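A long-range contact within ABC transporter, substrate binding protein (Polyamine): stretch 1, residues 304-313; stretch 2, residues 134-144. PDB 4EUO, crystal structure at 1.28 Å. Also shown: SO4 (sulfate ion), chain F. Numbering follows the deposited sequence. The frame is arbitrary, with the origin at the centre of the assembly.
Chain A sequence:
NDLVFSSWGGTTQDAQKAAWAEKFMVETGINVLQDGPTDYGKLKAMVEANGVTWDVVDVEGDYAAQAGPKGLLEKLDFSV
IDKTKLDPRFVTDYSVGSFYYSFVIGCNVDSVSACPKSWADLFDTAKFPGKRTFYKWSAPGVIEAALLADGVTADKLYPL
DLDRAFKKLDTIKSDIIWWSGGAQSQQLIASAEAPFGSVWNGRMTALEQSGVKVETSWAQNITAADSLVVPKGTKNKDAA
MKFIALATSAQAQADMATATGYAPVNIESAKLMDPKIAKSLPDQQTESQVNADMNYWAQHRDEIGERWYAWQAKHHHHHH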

ATOM      1  N   ILE A 304       4.535 -11.705 -13.656  1.00 11.96           N
ATOM      2  CA  ILE A 304       3.695 -12.139 -12.546  1.00 11.22           C
ATOM      3  C   ILE A 304       2.257 -11.669 -12.803  1.00 12.45           C
ATOM      4  O   ILE A 304       1.324 -12.448 -12.594  1.00 12.78           O
ATOM      5  CB  ILE A 304       4.218 -11.626 -11.186  1.00 13.42           C
ATOM      6  CG1 ILE A 304       5.637 -12.149 -10.890  1.00 13.84           C
ATOM      7  CG2 ILE A 304       3.249 -12.031 -10.084  1.00 12.68           C
ATOM      8  CD1 ILE A 304       6.320 -11.407  -9.737  1.00 12.52           C
ATOM      9  N   GLY A 305       2.095 -10.441 -13.301  1.00 10.91           N
ATOM     10  CA  GLY A 305       0.753  -9.938 -13.576  1.00 11.39           C
ATOM     11  C   GLY A 305      -0.008 -10.810 -14.567  1.00 14.82           C
ATOM     12  O   GLY A 305      -1.173 -11.173 -14.352  1.00 13.12           O
ATOM     13  N   GLU A 306       0.654 -11.202 -15.659  1.00 14.50           N
ATOM     14  CA  GLU A 306       0.014 -12.070 -16.671  1.00 14.91           C
ATOM     15  C   GLU A 306      -0.447 -13.370 -16.035  1.00 15.87           C
ATOM     16  O   GLU A 306      -1.585 -13.802 -16.230  1.00 15.57           O
ATOM     17  CB  GLU A 306       1.004 -12.361 -17.813  1.00 17.32           C
ATOM     18  CG  GLU A 306       1.144 -11.174 -18.749  1.00 31.04           C
ATOM     19  CD  GLU A 306       1.944 -11.385 -20.022  1.00 61.07           C
ATOM     20  OE1 GLU A 306       2.097 -12.550 -20.458  1.00 58.07           O
ATOM     21  OE2 GLU A 306       2.388 -10.370 -20.606  1.00 61.42           O
ATOM     22  N   ARG A 307       0.414 -13.985 -15.213  1.00 13.89           N
ATOM     23  CA  ARG A 307       0.083 -15.242 -14.544  1.00 14.08           C
ATOM     24  C   ARG A 307      -1.044 -15.091 -13.532  1.00 15.44           C
ATOM     25  O   ARG A 307      -1.903 -15.969 -13.413  1.00 14.44           O
ATOM     26  CB  ARG A 307       1.357 -15.851 -13.926  1.00 14.62           C
ATOM     27  CG  ARG A 307       2.297 -16.223 -15.087  1.00 21.62           C
ATOM     28  CD  ARG A 307       3.487 -17.044 -14.715  1.00 28.86           C
ATOM     29  NE  ARG A 307       3.110 -18.315 -14.100  1.00 26.09           N
ATOM     30  CZ  ARG A 307       3.984 -19.126 -13.524  1.00 19.99           C
ATOM     31  NH1 ARG A 307       5.271 -18.802 -13.482  1.00 24.41           N
ATOM     32  NH2 ARG A 307       3.572 -20.235 -12.929  1.00 20.83           N
ATOM     33  N   TRP A 308      -1.011 -13.979 -12.768  1.00 12.31           N
ATOM     34  CA  TRP A 308      -2.029 -13.704 -11.774  1.00 12.30           C
ATOM     35  C   TRP A 308      -3.422 -13.567 -12.410  1.00 12.64           C
ATOM     36  O   TRP A 308      -4.347 -14.230 -11.974  1.00 12.06           O
ATOM     37  CB  TRP A 308      -1.637 -12.432 -11.000  1.00 10.90           C
ATOM     38  CG  TRP A 308      -2.707 -11.916 -10.087  1.00  9.41           C
ATOM     39  CD1 TRP A 308      -3.576 -10.893 -10.329  1.00 11.15           C
ATOM     40  CD2 TRP A 308      -3.072 -12.465  -8.813  1.00  9.74           C
ATOM     41  NE1 TRP A 308      -4.421 -10.717  -9.244  1.00 10.95           N
ATOM     42  CE2 TRP A 308      -4.133 -11.678  -8.306  1.00 11.72           C
ATOM     43  CE3 TRP A 308      -2.550 -13.505  -8.014  1.00 11.20           C
ATOM     44  CZ2 TRP A 308      -4.712 -11.920  -7.064  1.00 11.11           C
ATOM     45  CZ3 TRP A 308      -3.128 -13.753  -6.782  1.00 11.66           C
ATOM     46  CH2 TRP A 308      -4.182 -12.952  -6.304  1.00 11.24           C
ATOM     47  N   TYR A 309      -3.544 -12.737 -13.449  1.00 11.58           N
ATOM     48  CA  TYR A 309      -4.850 -12.547 -14.090  1.00 12.66           C
ATOM     49  C   TYR A 309      -5.309 -13.793 -14.820  1.00 15.84           C
ATOM     50  O   TYR A 309      -6.497 -14.113 -14.769  1.00 15.14           O
ATOM     51  CB  TYR A 309      -4.859 -11.292 -14.972  1.00 13.54           C
ATOM     52  CG  TYR A 309      -4.663 -10.030 -14.161  1.00 12.16           C
ATOM     53  CD1 TYR A 309      -5.532  -9.701 -13.121  1.00 13.18           C
ATOM     54  CD2 TYR A 309      -3.575  -9.202 -14.384  1.00 13.26           C
ATOM     55  CE1 TYR A 309      -5.327  -8.560 -12.353  1.00 13.69           C
ATOM     56  CE2 TYR A 309      -3.357  -8.064 -13.619  1.00 12.22           C
ATOM     57  CZ  TYR A 309      -4.229  -7.759 -12.586  1.00 11.31           C
ATOM     58  OH  TYR A 309      -3.979  -6.660 -11.809  1.00 12.78           O
ATOM     59  N   ALA A 310      -4.380 -14.544 -15.429  1.00 14.98           N
ATOM     60  CA  ALA A 310      -4.752 -15.805 -16.086  1.00 15.58           C
ATOM     61  C   ALA A 310      -5.246 -16.809 -15.054  1.00 17.14           C
ATOM     62  O   ALA A 310      -6.276 -17.454 -15.258  1.00 16.23           O
ATOM     63  CB  ALA A 310      -3.571 -16.371 -16.847  1.00 16.34           C
ATOM     64  N   TRP A 311      -4.598 -16.868 -13.875  1.00 14.12           N
ATOM     65  CA  TRP A 311      -5.041 -17.784 -12.848  1.00 13.43           C
ATOM     66  C   TRP A 311      -6.433 -17.383 -12.329  1.00 15.55           C
ATOM     67  O   TRP A 311      -7.295 -18.239 -12.107  1.00 14.83           O
ATOM     68  CB  TRP A 311      -4.009 -17.863 -11.697  1.00 12.32           C
ATOM     69  CG  TRP A 311      -4.604 -18.507 -10.489  1.00 13.12           C
ATOM     70  CD1 TRP A 311      -4.820 -19.840 -10.307  1.00 15.24           C
ATOM     71  CD2 TRP A 311      -5.235 -17.844  -9.375  1.00 12.84           C
ATOM     72  NE1 TRP A 311      -5.518 -20.052  -9.144  1.00 14.77           N
ATOM     73  CE2 TRP A 311      -5.795 -18.843  -8.554  1.00 15.07           C
ATOM     74  CE3 TRP A 311      -5.400 -16.496  -9.005  1.00 13.88           C
ATOM     75  CZ2 TRP A 311      -6.501 -18.551  -7.391  1.00 15.11           C
ATOM     76  CZ3 TRP A 311      -6.096 -16.203  -7.841  1.00 14.92           C
ATOM     77  CH2 TRP A 311      -6.653 -17.225  -7.054  1.00 15.28           C
ATOM     78  N   GLN A 312      -6.668 -16.077 -12.128  1.00 13.38           N
ATOM     79  CA  GLN A 312      -7.971 -15.629 -11.654  1.00 13.02           C
ATOM     80  C   GLN A 312      -9.090 -16.087 -12.601  1.00 16.26           C
ATOM     81  O   GLN A 312     -10.168 -16.483 -12.140  1.00 15.82           O
ATOM     82  CB  GLN A 312      -8.001 -14.101 -11.521  1.00 13.00           C
ATOM     83  CG  GLN A 312      -7.363 -13.633 -10.206  1.00 13.90           C
ATOM     84  CD  GLN A 312      -7.509 -12.152 -10.040  1.00 13.21           C
ATOM     85  OE1 GLN A 312      -7.415 -11.399 -11.000  1.00 13.31           O
ATOM     86  NE2 GLN A 312      -7.692 -11.686  -8.807  1.00 11.42           N
ATOM     87  N   ALA A 313      -8.799 -16.093 -13.916  1.00 15.87           N
ATOM     88  CA  ALA A 313      -9.799 -16.471 -14.936  1.00 17.20           C
ATOM     89  C   ALA A 313      -9.904 -17.979 -15.182  1.00 22.46           C
ATOM     90  O   ALA A 313     -10.866 -18.422 -15.814  1.00 22.72           O
ATOM     91  CB  ALA A 313      -9.519 -15.727 -16.223  1.00 19.25           C
TER
HETATM   92  S   SO4 F 405       6.877 -21.056 -11.133  1.00 19.48           S
HETATM   93  O1  SO4 F 405       7.016 -20.428 -12.426  1.00 25.22           O
HETATM   94  O2  SO4 F 405       7.863 -22.163 -11.020  1.00 24.66           O
HETATM   95  O3  SO4 F 405       7.121 -20.089 -10.060  1.00 22.15           O
HETATM   96  O4  SO4 F 405       5.513 -21.543 -11.057  1.00 18.42           O
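Stretch 2 (134-144) FYKWSAPGVIE

A single backbone carbonyl, that of Lys136, takes hydrogen bonds from two side chains of the helix 304-313. Trp308 NE1 reaches Lys136 O at 2.9 Å with an N-H...O angle of 161°, and Gln312 NE2 reaches the same Lys136 O at 3.1 Å and 142°, so the indole bond is the shorter and straighter. Trp308 and Gln312 lie four residues apart, one helical turn, which brings both donors to the same side of the helix; the carbonyl lies near the indole plane, at the ring edge, as a bond to NE1 requires.

Stretch 2 meets this helix as an irregular segment. A weakly bonded strand ends near Tyr135, loop follows from Lys136 (phi/psi -71/-37) through Trp137 (-90/149) and Ser138 (-62/115), and a helix begins at Val142. The CA register pairs Gln312 with Lys136 and Gly305 with Ser138, at CA-CA distances of 9.1 and 5.3 Å. Stretch 2 therefore advances as the helix is read backwards, and the loop closes on the backbone near Gly305, where Gly305 CA lies 3.3 Å from Ser138 OG.

Two residues beyond Lys136, Ser138 N donates to Tyr309 OH at 2.9 Å and 173°, almost linear. The CA-to-CB bond of Tyr309 points sideways, but its chi1 of -64° (m) brings the hydroxyl to the loop, where Tyr309 OH also lies 3.4 Å from Trp137 CE3, at the edge of that ring. Ser138 CA sits over one face of the Trp308 indole.

The following helix supplies apolar packing: Val142 CG1 lies 3.7 Å from Trp308 CH2, and Ile143 CD1 stands 4.0 Å from both Trp308 CE3 and Ile304 CG2. At the Gln312 end, a water accepts from Lys136 NZ at 2.8 Å and donates to Gln312 OE1 at 2.6 Å, joining the two side chains.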

ATOM      1  N   PHE A 134      -9.349 -10.716  -0.264  1.00  8.56           N
ATOM      2  CA  PHE A 134      -7.959 -10.493  -0.685  1.00  7.67           C
ATOM      3  C   PHE A 134      -7.960  -9.436  -1.765  1.00  9.26           C
ATOM      4  O   PHE A 134      -8.966  -9.277  -2.489  1.00  9.13           O
ATOM      5  CB  PHE A 134      -7.381 -11.775  -1.287  1.00  9.63           C
ATOM      6  CG  PHE A 134      -7.134 -12.861  -0.272  1.00  9.99           C
ATOM      7  CD1 PHE A 134      -5.982 -12.861   0.513  1.00 10.75           C
ATOM      8  CD2 PHE A 134      -8.039 -13.900  -0.113  1.00 11.23           C
ATOM      9  CE1 PHE A 134      -5.739 -13.887   1.436  1.00 11.69           C
ATOM     10  CE2 PHE A 134      -7.821 -14.890   0.857  1.00 12.14           C
ATOM     11  CZ  PHE A 134      -6.665 -14.895   1.600  1.00 11.30           C
ATOM     12  N   TYR A 135      -6.798  -8.797  -1.942  1.00  7.82           N
ATOM     13  CA  TYR A 135      -6.614  -7.748  -2.949  1.00  7.64           C
ATOM     14  C   TYR A 135      -6.735  -8.316  -4.345  1.00  9.22           C
ATOM     15  O   TYR A 135      -6.108  -9.322  -4.692  1.00  9.10           O
ATOM     16  CB  TYR A 135      -5.241  -7.143  -2.718  1.00  8.74           C
ATOM     17  CG  TYR A 135      -4.862  -5.907  -3.494  1.00  9.22           C
ATOM     18  CD1 TYR A 135      -5.801  -4.923  -3.782  1.00  9.70           C
ATOM     19  CD2 TYR A 135      -3.527  -5.644  -3.792  1.00  9.82           C
ATOM     20  CE1 TYR A 135      -5.426  -3.729  -4.392  1.00  9.26           C
ATOM     21  CE2 TYR A 135      -3.141  -4.445  -4.380  1.00  9.92           C
ATOM     22  CZ  TYR A 135      -4.092  -3.487  -4.641  1.00  9.13           C
ATOM     23  OH  TYR A 135      -3.705  -2.298  -5.206  1.00 11.37           O
ATOM     24  N   LYS A 136      -7.516  -7.619  -5.177  1.00  8.95           N
ATOM     25  CA  LYS A 136      -7.781  -8.090  -6.514  1.00  8.32           C
ATOM     26  C   LYS A 136      -6.623  -8.012  -7.479  1.00 10.51           C
ATOM     27  O   LYS A 136      -6.493  -8.867  -8.386  1.00 10.51           O
ATOM     28  CB  LYS A 136      -8.947  -7.249  -7.078  1.00  9.66           C
ATOM     29  CG  LYS A 136      -9.499  -7.744  -8.420  1.00 12.66           C
ATOM     30  CD  LYS A 136     -10.768  -6.953  -8.754  1.00 15.56           C
ATOM     31  CE  LYS A 136     -11.298  -7.216 -10.145  1.00 18.17           C
ATOM     32  NZ  LYS A 136     -11.640  -8.651 -10.335  1.00 18.24           N
ATOM     33  N   TRP A 137      -5.825  -6.954  -7.366  1.00  9.35           N
ATOM     34  CA  TRP A 137      -4.843  -6.604  -8.388  1.00  9.62           C
ATOM     35  C   TRP A 137      -3.499  -7.231  -8.179  1.00  9.38           C
ATOM     36  O   TRP A 137      -3.088  -7.487  -7.042  1.00 10.55           O
ATOM     37  CB  TRP A 137      -4.723  -5.069  -8.497  1.00 10.12           C
ATOM     38  CG  TRP A 137      -6.046  -4.371  -8.651  1.00 10.91           C
ATOM     39  CD1 TRP A 137      -6.621  -3.499  -7.774  1.00 13.19           C
ATOM     40  CD2 TRP A 137      -6.980  -4.540  -9.723  1.00 11.52           C
ATOM     41  NE1 TRP A 137      -7.852  -3.099  -8.241  1.00 14.01           N
ATOM     42  CE2 TRP A 137      -8.108  -3.740  -9.426  1.00 14.88           C
ATOM     43  CE3 TRP A 137      -6.972  -5.288 -10.907  1.00 14.37           C
ATOM     44  CZ2 TRP A 137      -9.223  -3.663 -10.275  1.00 15.21           C
ATOM     45  CZ3 TRP A 137      -8.089  -5.228 -11.745  1.00 16.56           C
ATOM     46  CH2 TRP A 137      -9.191  -4.415 -11.424  1.00 16.98           C
ATOM     47  N   SER A 138      -2.789  -7.498  -9.279  1.00  9.49           N
ATOM     48  CA  SER A 138      -1.470  -8.098  -9.185  1.00  9.58           C
ATOM     49  C   SER A 138      -0.520  -7.187  -8.445  1.00 10.09           C
ATOM     50  O   SER A 138      -0.201  -6.091  -8.911  1.00 10.89           O
ATOM     51  CB  SER A 138      -0.916  -8.402 -10.573  1.00 10.81           C
ATOM     52  OG  SER A 138       0.301  -9.121 -10.430  1.00 11.24           O
ATOM     53  N   ALA A 139      -0.059  -7.648  -7.271  1.00  8.83           N
ATOM     54  CA  ALA A 139       0.841  -6.838  -6.441  1.00  8.90           C
ATOM     55  C   ALA A 139       1.360  -7.720  -5.334  1.00  9.59           C
ATOM     56  O   ALA A 139       0.667  -8.665  -4.934  1.00  8.96           O
ATOM     57  CB  ALA A 139       0.061  -5.669  -5.802  1.00 10.85           C
ATOM     58  N   PRO A 140       2.517  -7.408  -4.761  1.00  8.32           N
ATOM     59  CA  PRO A 140       2.993  -8.161  -3.609  1.00  8.45           C
ATOM     60  C   PRO A 140       1.940  -8.312  -2.526  1.00  8.66           C
ATOM     61  O   PRO A 140       1.187  -7.370  -2.230  1.00  8.32           O
ATOM     62  CB  PRO A 140       4.151  -7.306  -3.070  1.00  9.84           C
ATOM     63  CG  PRO A 140       4.699  -6.602  -4.297  1.00  9.68           C
ATOM     64  CD  PRO A 140       3.454  -6.338  -5.138  1.00  8.57           C
ATOM     65  N   GLY A 141       1.846  -9.529  -1.982  1.00  8.26           N
ATOM     66  CA  GLY A 141       1.004  -9.775  -0.818  1.00  9.20           C
ATOM     67  C   GLY A 141       0.255 -11.091  -0.819  1.00  9.09           C
ATOM     68  O   GLY A 141       0.473 -11.941   0.055  1.00  8.72           O
ATOM     69  N   VAL A 142      -0.676 -11.267  -1.771  1.00  8.13           N
ATOM     70  CA  VAL A 142      -1.539 -12.459  -1.747  1.00  7.77           C
ATOM     71  C   VAL A 142      -0.738 -13.716  -2.043  1.00  9.64           C
ATOM     72  O   VAL A 142      -0.905 -14.742  -1.354  1.00  9.30           O
ATOM     73  CB  VAL A 142      -2.718 -12.322  -2.713  1.00  9.59           C
ATOM     74  CG1 VAL A 142      -3.509 -13.617  -2.712  1.00 10.30           C
ATOM     75  CG2 VAL A 142      -3.625 -11.187  -2.284  1.00  8.59           C
ATOM     76  N   ILE A 143       0.138 -13.677  -3.047  1.00  8.81           N
ATOM     77  CA  ILE A 143       0.938 -14.859  -3.372  1.00  8.82           C
ATOM     78  C   ILE A 143       1.811 -15.223  -2.166  1.00 10.31           C
ATOM     79  O   ILE A 143       1.885 -16.392  -1.795  1.00  9.69           O
ATOM     80  CB  ILE A 143       1.744 -14.564  -4.657  1.00 10.42           C
ATOM     81  CG1 ILE A 143       0.798 -14.591  -5.880  1.00 10.66           C
ATOM     82  CG2 ILE A 143       2.920 -15.575  -4.814  1.00 10.21           C
ATOM     83  CD1 ILE A 143       1.329 -13.919  -7.114  1.00 12.71           C
ATOM     84  N   GLU A 144       2.458 -14.235  -1.541  1.00  9.11           N
ATOM     85  CA  GLU A 144       3.276 -14.508  -0.370  1.00  8.65           C
ATOM     86  C   GLU A 144       2.431 -15.072   0.776  1.00 10.61           C
ATOM     87  O   GLU A 144       2.837 -16.049   1.408  1.00 10.44           O
ATOM     88  CB  GLU A 144       3.991 -13.233   0.101  1.00  9.55           C
ATOM     89  CG  GLU A 144       5.113 -12.719  -0.812  1.00 10.00           C
ATOM     90  CD  GLU A 144       4.716 -11.865  -1.999  1.00  9.45           C
ATOM     91  OE1 GLU A 144       3.510 -11.738  -2.318  1.00  8.69           O
ATOM     92  OE2 GLU A 144       5.650 -11.277  -2.595  1.00  9.54           O
TER
HETATM   93  O   HOH W   1      -9.180  -9.485 -11.482  1.00 21.26           O